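Local atomic coordinates of bifunctional endomannanase/endoglucanase (Caldanaerobius polysaccharolyticus, PDB entry 3W0K), a protein that probably hydrolyses internal linkages of mannan and of glucan chains such as cellulose, as a beta/alpha-barrel enzyme of glycosyl hydrolase family 5. Residues W115-A119 with S131-V135; M1-G5 with V326-V330; P220-D224 with R272-D276; N7-M11 with P22-L28; R148-A152 with I181-L186. Numbering follows the deposited sequence.

In the fold
A closed eight-stranded beta/alpha barrel illustrates how packing chemistry changes with depth. Contact 1 is wholly buried and sets barrel strand 130-133 against helix 105-121, largely through aromatic rings. Contacts 2 and 4 both involve strand 4-7 or the loop leaving it: contact 2 brings the two chain termini together through a tyrosine and two waters, and contact 4 lays a tryptophan on a Pro-Pro-Asp corner. Contacts 3 and 5 join long loops to helices 267-284 and 148-165. A tyrosine-aspartate hydrogen bond crosses contact 3, whose salt bridge lies within the helix; contact 5 alone has a salt bridge across it. Contact 3 lies farthest from the chain centre, about 36 Å from contact 1 between centres.

Contact 1. Residues W115-A119 with S131-V135; sequences WELFA and SFDLV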
# COMPACT_ATOMS: atom_id res chain seq x y z
N TRP A 115 7.98 12.35 -9.86
CA TRP A 115 7.91 12.81 -8.49
C TRP A 115 8.17 14.29 -8.33
O TRP A 115 7.59 14.94 -7.47
CB TRP A 115 8.80 11.95 -7.58
CG TRP A 115 8.11 10.67 -7.20
CD1 TRP A 115 8.55 9.40 -7.43
CD2 TRP A 115 6.83 10.55 -6.57
NE1 TRP A 115 7.62 8.49 -6.97
CE2 TRP A 115 6.56 9.17 -6.44
CE3 TRP A 115 5.89 11.48 -6.10
CZ2 TRP A 115 5.37 8.69 -5.86
CZ3 TRP A 115 4.71 11.00 -5.52
CH2 TRP A 115 4.47 9.62 -5.41
N GLU A 116 9.02 14.85 -9.19
CA GLU A 116 9.29 16.28 -9.14
C GLU A 116 8.04 17.03 -9.59
O GLU A 116 7.72 18.09 -9.05
CB GLU A 116 10.48 16.64 -10.04
CG GLU A 116 11.82 16.19 -9.49
CD GLU A 116 12.98 16.53 -10.40
OE1 GLU A 116 12.84 16.38 -11.63
OE2 GLU A 116 14.03 16.95 -9.88
N LEU A 117 7.32 16.45 -10.55
CA LEU A 117 6.08 17.05 -11.05
C LEU A 117 5.07 17.18 -9.91
O LEU A 117 4.50 18.24 -9.69
CB LEU A 117 5.46 16.19 -12.15
CG LEU A 117 6.09 16.20 -13.54
CD1 LEU A 117 5.37 15.19 -14.41
CD2 LEU A 117 6.00 17.60 -14.15
N PHE A 118 4.88 16.09 -9.16
CA PHE A 118 3.95 16.10 -8.04
C PHE A 118 4.44 16.99 -6.91
O PHE A 118 3.64 17.68 -6.27
CB PHE A 118 3.68 14.67 -7.55
CG PHE A 118 2.93 13.83 -8.54
CD1 PHE A 118 1.80 14.34 -9.19
CD2 PHE A 118 3.34 12.54 -8.83
CE1 PHE A 118 1.11 13.56 -10.12
CE2 PHE A 118 2.66 11.76 -9.76
CZ PHE A 118 1.54 12.27 -10.40
N ALA A 119 5.75 17.00 -6.66
CA ALA A 119 6.31 17.84 -5.61
C ALA A 119 6.02 19.31 -5.93
O ALA A 119 5.61 20.07 -5.05
CB ALA A 119 7.81 17.61 -5.49
N SER A 131 1.07 12.85 1.50
CA SER A 131 2.38 12.20 1.54
C SER A 131 2.61 11.48 0.21
O SER A 131 1.66 11.17 -0.51
CB SER A 131 2.49 11.23 2.72
OG SER A 131 1.55 10.18 2.64
N PHE A 132 3.88 11.25 -0.11
CA PHE A 132 4.27 10.58 -1.35
C PHE A 132 4.91 9.22 -1.05
O PHE A 132 5.94 9.16 -0.39
CB PHE A 132 5.31 11.41 -2.11
CG PHE A 132 4.80 12.72 -2.67
CD1 PHE A 132 3.44 13.02 -2.71
CD2 PHE A 132 5.70 13.65 -3.18
CE1 PHE A 132 2.99 14.22 -3.25
CE2 PHE A 132 5.26 14.86 -3.72
CZ PHE A 132 3.90 15.14 -3.76
N ASP A 133 4.29 8.15 -1.56
CA ASP A 133 4.79 6.78 -1.39
C ASP A 133 5.47 6.48 -2.73
O ASP A 133 4.81 6.14 -3.71
CB ASP A 133 3.60 5.85 -1.13
CG ASP A 133 4.00 4.42 -0.82
OD1 ASP A 133 5.20 4.12 -0.66
OD2 ASP A 133 3.08 3.58 -0.74
N LEU A 134 6.79 6.59 -2.74
CA LEU A 134 7.59 6.47 -3.96
C LEU A 134 7.31 5.39 -4.99
O LEU A 134 7.06 5.70 -6.17
CB LEU A 134 9.09 6.53 -3.62
CG LEU A 134 9.49 7.71 -2.74
CD1 LEU A 134 11.01 7.82 -2.72
CD2 LEU A 134 8.91 9.02 -3.27
N VAL A 135 7.36 4.13 -4.59
CA VAL A 135 7.10 3.05 -5.53
C VAL A 135 6.58 1.84 -4.77
O VAL A 135 7.15 1.42 -3.76
CB VAL A 135 8.36 2.72 -6.39
CG1 VAL A 135 9.57 2.41 -5.50
CG2 VAL A 135 8.07 1.57 -7.34
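In the beta/alpha barrel, each outer helix packs over the sheet and the chain returns along the next strand; here residues 115-119 of helix 105-121 run nearly antiparallel (170°) to strand residues 131-133, their axes 10.6 Å apart. Two aromatic side chains, with Leu134, occupy that gap. Trp115, in an m rotamer with chi2 of 122°, leaves the helix sideways and then brings its indole up to the strand. Phe132, also m, points its CA-to-CB bond toward the helix. Their six-membered rings meet obliquely, centroids 4.9 Å apart and planes at 33°, with Trp115 CZ3 lying 3.3 Å from Phe132 CG over the phenyl face. The tip of Phe132 continues into the helix surface, where its CZ is 3.8 Å from Phe118 CB and its CE2 4.1 Å from Ala119 CB; Arg169 adds a cation-pi contact. Leu134, mt, places CD2 over the indole's five-membered ring, 4.0 Å from its centroid, as a CH-pi contact. The buried Trp115 NE1 donates to Leu134 O at 3.0 Å.

Contact 2. Residues M1-G5 with V326-V330; sequences MKKYG and VENRV
Strand 4-7 pairs with the last strand, 287-290, to close this beta/alpha barrel. Beside that seam, residues 1-5 lie against the end of helix 319-327 and the tail after it, residues 326-330; Tyr4 and Arg329 both meet Tyr288. The amino-terminal residues are extended (Lys2 at -75/153, Tyr4 at -129/127). Val326 and Glu327 are helical; Asn328, at -93/15, breaks from the helix, and Arg329, at -87/152, extends the chain. In register, Lys2 CA lies 7.1 Å from Val330 CA and Tyr4 CA 7.4 Å from Arg329 CA. Tyr4 buries most surface. Its m rotamer, with chi2 near -77°, directs the ring at the tail, so that Arg329 CG sits 3.6 Å from the ring centroid and 6° off its normal, a CH-pi contact. Arg329 is m, t, m from chi1 to chi3; its guanidinium runs on to Thr34 O and the ring of Phe36. Val330, chi1 m, donates from N to Tyr4 OH at 2.9 Å, while its CG2 touches Lys2 CG at 3.8 Å. One water joins Lys2 N (2.8 Å) to Val330 O (2.7 Å); another lies 2.6 Å from Tyr4 OH and 2.9 Å from Asn328 O. The tail's polar partners here are main-chain N and O and the terminal carboxylate, so these links do not depend on its side chains, whereas the CH-pi contact uses that of Arg329.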
# COMPACT_ATOMS: atom_id res chain seq x y z
N MET A 1 -1.10 11.50 15.94
CA MET A 1 -2.25 10.64 15.53
C MET A 1 -1.83 9.64 14.46
O MET A 1 -1.30 10.02 13.42
CB MET A 1 -3.41 11.51 15.03
N LYS A 2 -2.08 8.36 14.73
CA LYS A 2 -1.73 7.31 13.79
C LYS A 2 -2.70 7.29 12.60
O LYS A 2 -3.86 7.70 12.73
CB LYS A 2 -1.72 5.94 14.48
CG LYS A 2 -0.80 5.86 15.68
CD LYS A 2 0.64 6.20 15.32
CE LYS A 2 1.51 6.25 16.57
NZ LYS A 2 2.92 6.59 16.24
N LYS A 3 -2.21 6.82 11.46
CA LYS A 3 -3.00 6.76 10.24
C LYS A 3 -3.72 5.43 10.04
O LYS A 3 -3.09 4.38 9.95
CB LYS A 3 -2.10 7.05 9.04
CG LYS A 3 -1.61 8.49 8.99
CD LYS A 3 -0.47 8.66 8.00
CE LYS A 3 -0.11 10.13 7.85
NZ LYS A 3 0.33 10.75 9.14
N TYR A 4 -5.04 5.50 9.96
CA TYR A 4 -5.87 4.31 9.77
C TYR A 4 -6.82 4.53 8.60
O TYR A 4 -7.57 5.51 8.57
CB TYR A 4 -6.70 4.02 11.02
CG TYR A 4 -5.86 3.80 12.25
CD1 TYR A 4 -5.20 2.60 12.46
CD2 TYR A 4 -5.72 4.81 13.20
CE1 TYR A 4 -4.41 2.40 13.59
CE2 TYR A 4 -4.93 4.62 14.33
CZ TYR A 4 -4.28 3.42 14.52
OH TYR A 4 -3.51 3.24 15.64
N GLY A 5 -6.82 3.61 7.66
CA GLY A 5 -7.70 3.78 6.52
C GLY A 5 -7.75 2.64 5.53
O GLY A 5 -7.64 1.47 5.88
N VAL A 326 -11.50 -0.88 14.17
CA VAL A 326 -11.66 0.25 15.07
C VAL A 326 -11.03 0.01 16.44
O VAL A 326 -10.34 0.87 16.98
CB VAL A 326 -13.17 0.60 15.26
CG1 VAL A 326 -13.35 1.67 16.32
CG2 VAL A 326 -13.75 1.06 13.93
N GLU A 327 -11.24 -1.19 16.98
CA GLU A 327 -10.73 -1.57 18.29
C GLU A 327 -9.20 -1.55 18.41
O GLU A 327 -8.67 -1.27 19.49
CB GLU A 327 -11.27 -2.95 18.68
CG GLU A 327 -10.64 -3.60 19.92
CD GLU A 327 -10.87 -2.83 21.21
OE1 GLU A 327 -11.86 -2.07 21.32
OE2 GLU A 327 -10.04 -2.98 22.14
N ASN A 328 -8.51 -1.81 17.31
CA ASN A 328 -7.06 -1.83 17.35
C ASN A 328 -6.32 -0.54 17.01
O ASN A 328 -5.10 -0.54 16.80
CB ASN A 328 -6.54 -3.04 16.57
CG ASN A 328 -6.85 -4.34 17.28
OD1 ASN A 328 -6.17 -4.70 18.24
ND2 ASN A 328 -7.92 -5.00 16.86
N ARG A 329 -7.06 0.56 17.00
CA ARG A 329 -6.47 1.88 16.76
C ARG A 329 -5.99 2.40 18.11
O ARG A 329 -6.50 1.99 19.16
CB ARG A 329 -7.52 2.84 16.17
CG ARG A 329 -8.14 2.34 14.87
CD ARG A 329 -8.89 3.43 14.10
NE ARG A 329 -10.10 3.89 14.76
CZ ARG A 329 -11.23 4.19 14.13
NH1 ARG A 329 -11.33 4.06 12.81
NH2 ARG A 329 -12.27 4.66 14.81
N VAL A 330 -4.96 3.24 18.10
CA VAL A 330 -4.42 3.83 19.33
C VAL A 330 -4.38 5.36 19.20
O VAL A 330 -4.58 5.86 18.07
CB VAL A 330 -3.00 3.30 19.68
CG1 VAL A 330 -3.04 1.80 19.93
CG2 VAL A 330 -2.01 3.64 18.58
OXT VAL A 330 -4.16 6.04 20.23
O HOH W 1 -3.54 8.16 17.09
O HOH W 2 -2.66 0.83 16.15

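Contact 3. Residues P220-D224 with R272-D276; sequences PYYPD and RWFED
Tyr222 lays its ring across the turn Arg272-Asp276 of helix 267-284, one face over Trp273 CB, 4.3 Å from the ring centroid and 18° off the normal. Residues 220-224 form a largely extended loop: Tyr222 is at -160/145, the peptide before Pro223 is cis, and Asp224 is left-handed (65/42). Tyr222 CA and Trp273 CA lie 6.7 Å apart. With chi1 t and chi2 near 79°, Tyr222 OH donates to Asp276 OD2 at 2.7 Å. Asp276 (chi1 m) takes Arg272 NH1 on OD1 in a 2.9 Å salt bridge, which Arg272 spans as t, p, t. Arg272 CG borders the tyrosine edge, 3.6 Å from Tyr222 CD2, and Pro223 CD lies 4.0 Å from Arg272 NE. Trp273 (chi1 t, chi2 82°) turns its edge to the tyrosine face in a T-shaped pair, its five-membered ring centroid 5.5 Å from the Tyr222 centroid, planes at 80°. Together these contacts join the long loop after barrel strand 192-197 to the helix after the next strand, at the beta/alpha barrel periphery.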
# COMPACT_ATOMS: atom_id res chain seq x y z
N PRO A 220 -6.76 -23.14 3.89
CA PRO A 220 -6.21 -22.46 5.05
C PRO A 220 -6.92 -22.73 6.37
O PRO A 220 -8.15 -22.78 6.44
CB PRO A 220 -6.33 -20.98 4.67
CG PRO A 220 -6.26 -21.00 3.20
CD PRO A 220 -7.14 -22.17 2.85
N TYR A 221 -6.11 -22.91 7.40
CA TYR A 221 -6.58 -23.12 8.77
C TYR A 221 -5.64 -22.24 9.60
O TYR A 221 -4.52 -21.95 9.17
CB TYR A 221 -6.48 -24.60 9.17
CG TYR A 221 -5.12 -25.21 8.96
CD1 TYR A 221 -4.18 -25.24 9.98
CD2 TYR A 221 -4.77 -25.76 7.72
CE1 TYR A 221 -2.91 -25.79 9.79
CE2 TYR A 221 -3.51 -26.31 7.52
CZ TYR A 221 -2.59 -26.32 8.55
OH TYR A 221 -1.33 -26.84 8.35
N TYR A 222 -6.10 -21.80 10.76
CA TYR A 222 -5.30 -20.93 11.60
C TYR A 222 -5.82 -20.98 13.03
O TYR A 222 -7.03 -21.09 13.25
CB TYR A 222 -5.39 -19.49 11.04
CG TYR A 222 -4.36 -18.54 11.59
CD1 TYR A 222 -3.05 -18.54 11.10
CD2 TYR A 222 -4.68 -17.67 12.62
CE1 TYR A 222 -2.08 -17.70 11.64
CE2 TYR A 222 -3.72 -16.82 13.17
CZ TYR A 222 -2.43 -16.85 12.68
OH TYR A 222 -1.48 -16.03 13.24
N PRO A 223 -4.93 -20.88 14.04
CA PRO A 223 -3.47 -20.71 13.97
C PRO A 223 -2.68 -21.98 13.63
O PRO A 223 -3.25 -23.04 13.38
CB PRO A 223 -3.14 -20.22 15.37
CG PRO A 223 -4.09 -21.01 16.21
CD PRO A 223 -5.38 -20.87 15.44
N ASP A 224 -1.36 -21.82 13.62
CA ASP A 224 -0.41 -22.90 13.33
C ASP A 224 -0.49 -23.45 11.91
O ASP A 224 -0.40 -24.66 11.70
CB ASP A 224 -0.56 -24.02 14.37
CG ASP A 224 -0.29 -23.56 15.79
OD1 ASP A 224 0.22 -22.43 15.99
OD2 ASP A 224 -0.60 -24.33 16.73
N ARG A 272 -9.70 -15.01 12.54
CA ARG A 272 -8.72 -15.46 13.53
C ARG A 272 -7.35 -14.85 13.24
O ARG A 272 -6.64 -14.43 14.15
CB ARG A 272 -8.63 -16.99 13.53
CG ARG A 272 -7.67 -17.55 14.57
CD ARG A 272 -8.09 -17.18 15.97
NE ARG A 272 -7.09 -17.57 16.96
CZ ARG A 272 -6.03 -16.83 17.30
NH1 ARG A 272 -5.83 -15.65 16.73
NH2 ARG A 272 -5.19 -17.28 18.22
N TRP A 273 -7.00 -14.80 11.96
CA TRP A 273 -5.73 -14.23 11.53
C TRP A 273 -5.75 -12.71 11.74
O TRP A 273 -4.77 -12.14 12.24
CB TRP A 273 -5.46 -14.59 10.07
CG TRP A 273 -4.35 -13.82 9.44
CD1 TRP A 273 -3.01 -14.08 9.54
CD2 TRP A 273 -4.47 -12.63 8.66
NE1 TRP A 273 -2.29 -13.12 8.87
CE2 TRP A 273 -3.17 -12.22 8.32
CE3 TRP A 273 -5.56 -11.87 8.22
CZ2 TRP A 273 -2.92 -11.07 7.56
CZ3 TRP A 273 -5.32 -10.74 7.46
CH2 TRP A 273 -4.01 -10.34 7.14
N PHE A 274 -6.86 -12.07 11.40
CA PHE A 274 -7.00 -10.62 11.59
C PHE A 274 -6.79 -10.25 13.06
O PHE A 274 -6.16 -9.24 13.37
CB PHE A 274 -8.39 -10.14 11.16
CG PHE A 274 -8.47 -9.69 9.73
CD1 PHE A 274 -7.77 -8.56 9.30
CD2 PHE A 274 -9.29 -10.36 8.82
CE1 PHE A 274 -7.89 -8.11 7.98
CE2 PHE A 274 -9.42 -9.91 7.51
CZ PHE A 274 -8.71 -8.79 7.08
N GLU A 275 -7.33 -11.06 13.96
CA GLU A 275 -7.18 -10.81 15.38
C GLU A 275 -5.72 -10.76 15.81
O GLU A 275 -5.33 -9.93 16.62
CB GLU A 275 -7.96 -11.84 16.20
CG GLU A 275 -9.47 -11.67 16.05
CD GLU A 275 -10.26 -12.81 16.67
OE1 GLU A 275 -9.78 -13.96 16.67
OE2 GLU A 275 -11.39 -12.55 17.14
N ASP A 276 -4.90 -11.63 15.21
CA ASP A 276 -3.47 -11.65 15.52
C ASP A 276 -2.71 -10.45 14.97
O ASP A 276 -2.01 -9.77 15.71
CB ASP A 276 -2.83 -12.94 15.01
CG ASP A 276 -2.98 -14.10 15.97
OD1 ASP A 276 -3.52 -13.91 17.08
OD2 ASP A 276 -2.54 -15.21 15.62

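Contact 4. Residues N7-M11 with P22-L28; sequences NFQWM and PPDKKAL
A flat indole against a kinked proline corner shapes this contact. Phe8 (chi1 m) is extended (-126/137) and Trp10 helical (-58/-31). Trp10, chi1 m and chi2 near -32°, has its CA 6.9 Å from Pro23 CA. The ridge Pro22-Asp24 covers one ring face: Pro23 CA stands 3.8 Å above the centroid of the Trp10 six-membered ring, a CH-pi contact; Asp24 N is 3.3 Å from Trp10 CZ2. Extended through both prolines (-73/160, -64/142), the ridge bends in an inverse gamma turn at Asp24 (-81/86), in the first beta-to-alpha connection of the barrel, from strand 4-7 to helix 25-33. Asp24, chi1 t, is the N-cap: OD1 accepts from Ala27 N at 3.0 Å; OD2 salt-bridges Lys294 and accepts a hydrogen bond from a water (2.8 Å) that accepts from Trp10 NE1 (3.0 Å). Leu28, mt, puts CD2 at the indole edge, in the notch between rings, 3.9 Å from Trp10 CH2 and 4.3 Å from Phe8 CE2; Ala27 CB lies 3.8 Å from Phe8 CE1.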
# COMPACT_ATOMS: atom_id res chain seq x y z
N ASN A 7 -7.05 1.58 1.05
CA ASN A 7 -6.48 1.88 -0.25
C ASN A 7 -7.70 1.95 -1.18
O ASN A 7 -8.68 1.23 -0.98
CB ASN A 7 -5.59 0.74 -0.76
CG ASN A 7 -4.22 0.72 -0.11
OD1 ASN A 7 -3.23 1.09 -0.74
ND2 ASN A 7 -4.15 0.22 1.12
N PHE A 8 -7.64 2.84 -2.17
CA PHE A 8 -8.70 2.97 -3.16
C PHE A 8 -8.06 2.83 -4.53
O PHE A 8 -6.99 3.39 -4.78
CB PHE A 8 -9.46 4.29 -3.01
CG PHE A 8 -10.48 4.27 -1.90
CD1 PHE A 8 -11.71 3.65 -2.09
CD2 PHE A 8 -10.19 4.85 -0.67
CE1 PHE A 8 -12.65 3.61 -1.06
CE2 PHE A 8 -11.12 4.82 0.36
CZ PHE A 8 -12.36 4.20 0.17
N GLN A 9 -8.72 2.07 -5.39
CA GLN A 9 -8.21 1.76 -6.72
C GLN A 9 -8.78 2.61 -7.87
O GLN A 9 -8.84 2.15 -9.02
CB GLN A 9 -8.43 0.27 -6.99
CG GLN A 9 -7.57 -0.68 -6.10
CD GLN A 9 -7.98 -0.72 -4.62
OE1 GLN A 9 -7.12 -0.73 -3.73
NE2 GLN A 9 -9.28 -0.77 -4.36
N TRP A 10 -9.09 3.87 -7.58
CA TRP A 10 -9.67 4.79 -8.57
C TRP A 10 -8.83 5.02 -9.83
O TRP A 10 -9.38 5.27 -10.90
CB TRP A 10 -9.99 6.13 -7.91
CG TRP A 10 -10.84 6.01 -6.67
CD1 TRP A 10 -11.79 5.06 -6.41
CD2 TRP A 10 -10.81 6.87 -5.53
NE1 TRP A 10 -12.35 5.28 -5.17
CE2 TRP A 10 -11.76 6.39 -4.61
CE3 TRP A 10 -10.06 8.01 -5.19
CZ2 TRP A 10 -11.99 7.00 -3.37
CZ3 TRP A 10 -10.29 8.62 -3.96
CH2 TRP A 10 -11.25 8.11 -3.07
N MET A 11 -7.51 4.95 -9.70
CA MET A 11 -6.60 5.15 -10.84
C MET A 11 -5.50 4.09 -10.75
O MET A 11 -4.34 4.31 -11.11
CB MET A 11 -5.99 6.56 -10.77
CG MET A 11 -5.29 7.01 -12.04
SD MET A 11 -4.43 8.61 -11.90
CE MET A 11 -5.77 9.63 -11.52
N PRO A 22 -13.86 8.93 -10.56
CA PRO A 22 -13.99 10.12 -9.72
C PRO A 22 -13.85 9.60 -8.29
O PRO A 22 -13.99 8.39 -8.05
CB PRO A 22 -15.44 10.56 -9.98
CG PRO A 22 -15.74 10.02 -11.34
CD PRO A 22 -15.11 8.66 -11.29
N PRO A 23 -13.52 10.47 -7.33
CA PRO A 23 -13.39 9.97 -5.96
C PRO A 23 -14.74 9.45 -5.45
O PRO A 23 -15.80 9.99 -5.80
CB PRO A 23 -12.93 11.21 -5.19
CG PRO A 23 -13.53 12.34 -5.97
CD PRO A 23 -13.26 11.92 -7.39
N ASP A 24 -14.69 8.36 -4.70
CA ASP A 24 -15.89 7.75 -4.14
C ASP A 24 -16.25 8.54 -2.88
O ASP A 24 -15.86 8.16 -1.77
CB ASP A 24 -15.61 6.28 -3.80
CG ASP A 24 -16.86 5.50 -3.44
OD1 ASP A 24 -17.87 6.11 -3.01
OD2 ASP A 24 -16.83 4.26 -3.58
N LYS A 25 -16.99 9.62 -3.06
CA LYS A 25 -17.38 10.48 -1.95
C LYS A 25 -18.19 9.77 -0.87
O LYS A 25 -17.99 10.03 0.32
CB LYS A 25 -18.10 11.73 -2.47
CG LYS A 25 -17.18 12.65 -3.27
CD LYS A 25 -17.85 13.96 -3.67
CE LYS A 25 -18.85 13.77 -4.79
NZ LYS A 25 -19.37 15.09 -5.26
N LYS A 26 -19.05 8.84 -1.26
CA LYS A 26 -19.84 8.10 -0.28
C LYS A 26 -18.94 7.22 0.59
O LYS A 26 -19.14 7.12 1.80
CB LYS A 26 -20.92 7.26 -0.97
CG LYS A 26 -22.04 8.08 -1.59
CD LYS A 26 -23.09 7.19 -2.25
CE LYS A 26 -24.23 8.00 -2.85
NZ LYS A 26 -23.79 8.87 -3.99
N ALA A 27 -17.92 6.61 -0.02
CA ALA A 27 -16.98 5.78 0.73
C ALA A 27 -16.16 6.67 1.67
O ALA A 27 -15.93 6.31 2.83
CB ALA A 27 -16.05 5.01 -0.21
N LEU A 28 -15.73 7.82 1.17
CA LEU A 28 -14.94 8.75 1.99
C LEU A 28 -15.76 9.23 3.19
O LEU A 28 -15.22 9.40 4.28
CB LEU A 28 -14.44 9.93 1.15
CG LEU A 28 -13.43 9.59 0.05
CD1 LEU A 28 -13.04 10.85 -0.70
CD2 LEU A 28 -12.19 8.94 0.66
O HOH W 3 -14.33 3.23 -4.38

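Contact 5. Residues R148-A152 with I181-L186; sequences RENHA and IAMPEL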
# COMPACT_ATOMS: atom_id res chain seq x y z
N ARG A 148 20.38 -3.98 -2.44
CA ARG A 148 20.07 -2.98 -1.42
C ARG A 148 20.75 -1.66 -1.77
O ARG A 148 20.19 -0.59 -1.55
CB ARG A 148 20.52 -3.45 -0.04
CG ARG A 148 19.65 -4.52 0.59
CD ARG A 148 20.07 -4.75 2.03
NE ARG A 148 19.35 -5.86 2.66
CZ ARG A 148 18.19 -5.75 3.30
NH1 ARG A 148 17.58 -4.57 3.40
NH2 ARG A 148 17.67 -6.81 3.89
N GLU A 149 21.94 -1.76 -2.36
CA GLU A 149 22.71 -0.58 -2.74
C GLU A 149 22.07 0.25 -3.86
O GLU A 149 21.93 1.46 -3.71
CB GLU A 149 24.13 -0.99 -3.14
CG GLU A 149 25.06 0.19 -3.44
CD GLU A 149 26.48 -0.24 -3.75
OE1 GLU A 149 27.00 -1.14 -3.06
OE2 GLU A 149 27.08 0.32 -4.69
N ASN A 150 21.68 -0.39 -4.96
CA ASN A 150 21.08 0.40 -6.04
C ASN A 150 19.67 0.90 -5.72
O ASN A 150 19.28 1.98 -6.17
CB ASN A 150 21.22 -0.25 -7.44
CG ASN A 150 20.52 -1.59 -7.57
OD1 ASN A 150 19.47 -1.84 -6.97
ND2 ASN A 150 21.07 -2.45 -8.43
N HIS A 151 18.94 0.15 -4.90
CA HIS A 151 17.61 0.57 -4.49
C HIS A 151 17.77 1.80 -3.60
O HIS A 151 17.10 2.81 -3.80
CB HIS A 151 16.89 -0.55 -3.71
CG HIS A 151 15.66 -0.09 -3.00
ND1 HIS A 151 15.64 0.20 -1.65
CD2 HIS A 151 14.40 0.14 -3.45
CE1 HIS A 151 14.42 0.58 -1.30
NE2 HIS A 151 13.65 0.56 -2.38
N ALA A 152 18.68 1.71 -2.63
CA ALA A 152 18.92 2.83 -1.72
C ALA A 152 19.37 4.08 -2.48
O ALA A 152 18.89 5.18 -2.22
CB ALA A 152 19.97 2.45 -0.67
N ILE A 181 10.47 -6.94 3.39
CA ILE A 181 11.79 -6.74 3.98
C ILE A 181 12.16 -5.34 4.47
O ILE A 181 12.12 -4.38 3.70
CB ILE A 181 12.87 -7.24 2.98
CG1 ILE A 181 12.55 -8.68 2.55
CG2 ILE A 181 14.26 -7.15 3.58
CD1 ILE A 181 12.50 -9.68 3.69
N ALA A 182 12.56 -5.26 5.74
CA ALA A 182 12.96 -4.00 6.36
C ALA A 182 14.24 -3.45 5.74
O ALA A 182 15.09 -4.21 5.26
CB ALA A 182 13.14 -4.19 7.87
N MET A 183 14.40 -2.13 5.80
CA MET A 183 15.55 -1.47 5.19
C MET A 183 16.33 -0.59 6.15
O MET A 183 16.25 0.64 6.10
CB MET A 183 15.06 -0.63 4.00
CG MET A 183 14.26 -1.44 2.98
SD MET A 183 13.20 -0.43 1.93
CE MET A 183 11.99 0.17 3.13
N PRO A 184 17.15 -1.20 7.03
CA PRO A 184 17.93 -0.41 7.98
C PRO A 184 18.90 0.56 7.30
O PRO A 184 19.25 1.60 7.87
CB PRO A 184 18.66 -1.48 8.80
CG PRO A 184 18.75 -2.65 7.87
CD PRO A 184 17.40 -2.64 7.20
N GLU A 185 19.27 0.25 6.06
CA GLU A 185 20.19 1.10 5.29
C GLU A 185 19.57 2.45 4.93
O GLU A 185 20.29 3.38 4.57
CB GLU A 185 20.67 0.37 4.03
CG GLU A 185 19.58 0.02 3.00
CD GLU A 185 18.86 -1.30 3.29
OE1 GLU A 185 18.99 -1.86 4.40
OE2 GLU A 185 18.15 -1.79 2.39
N LEU A 186 18.25 2.56 5.05
CA LEU A 186 17.56 3.81 4.75
C LEU A 186 16.88 4.42 5.98
O LEU A 186 16.07 5.34 5.87
CB LEU A 186 16.53 3.59 3.63
CG LEU A 186 17.09 3.32 2.23
CD1 LEU A 186 15.99 2.79 1.32
CD2 LEU A 186 17.71 4.59 1.66
O HOH W 4 17.86 -0.43 0.01
O HOH W 5 16.05 -6.58 6.38
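Arg148 NH1 makes the strongest bonds here: a salt bridge to Glu185 OE2 at 3.0 Å and a nearly straight hydrogen bond to Ala182 O at 3.1 Å. Both acceptors lie near the guanidinium plane; the arginine is an extended mtt rotamer from the first turn of its helix, and Glu185 folds back to meet it with chi1 p and chi2 m. Two waters extend the network. One donates to Arg148 O and to Glu185 OE2, each at 2.8 Å, and lies 2.8 Å from His151 ND1; the other accepts from Arg148 NH2 (3.0 Å) and donates to Ala182 O (2.8 Å). Apolar packing adjoins these bonds. Met183 SD lies 3.6 Å from His151 CE1, and Leu186 touches His151 CE1 (CD1, 3.8 Å) and Ala152 CB (CD2, 3.9 Å). Leu176 of helix 176-179 touches Arg148, His151, Ile181 and Met183. Thus the beginning of helix 148-165 holds the connection between barrel strands 170-174 and 192-197, a helix-to-loop junction on the outer layer of a beta/alpha barrel.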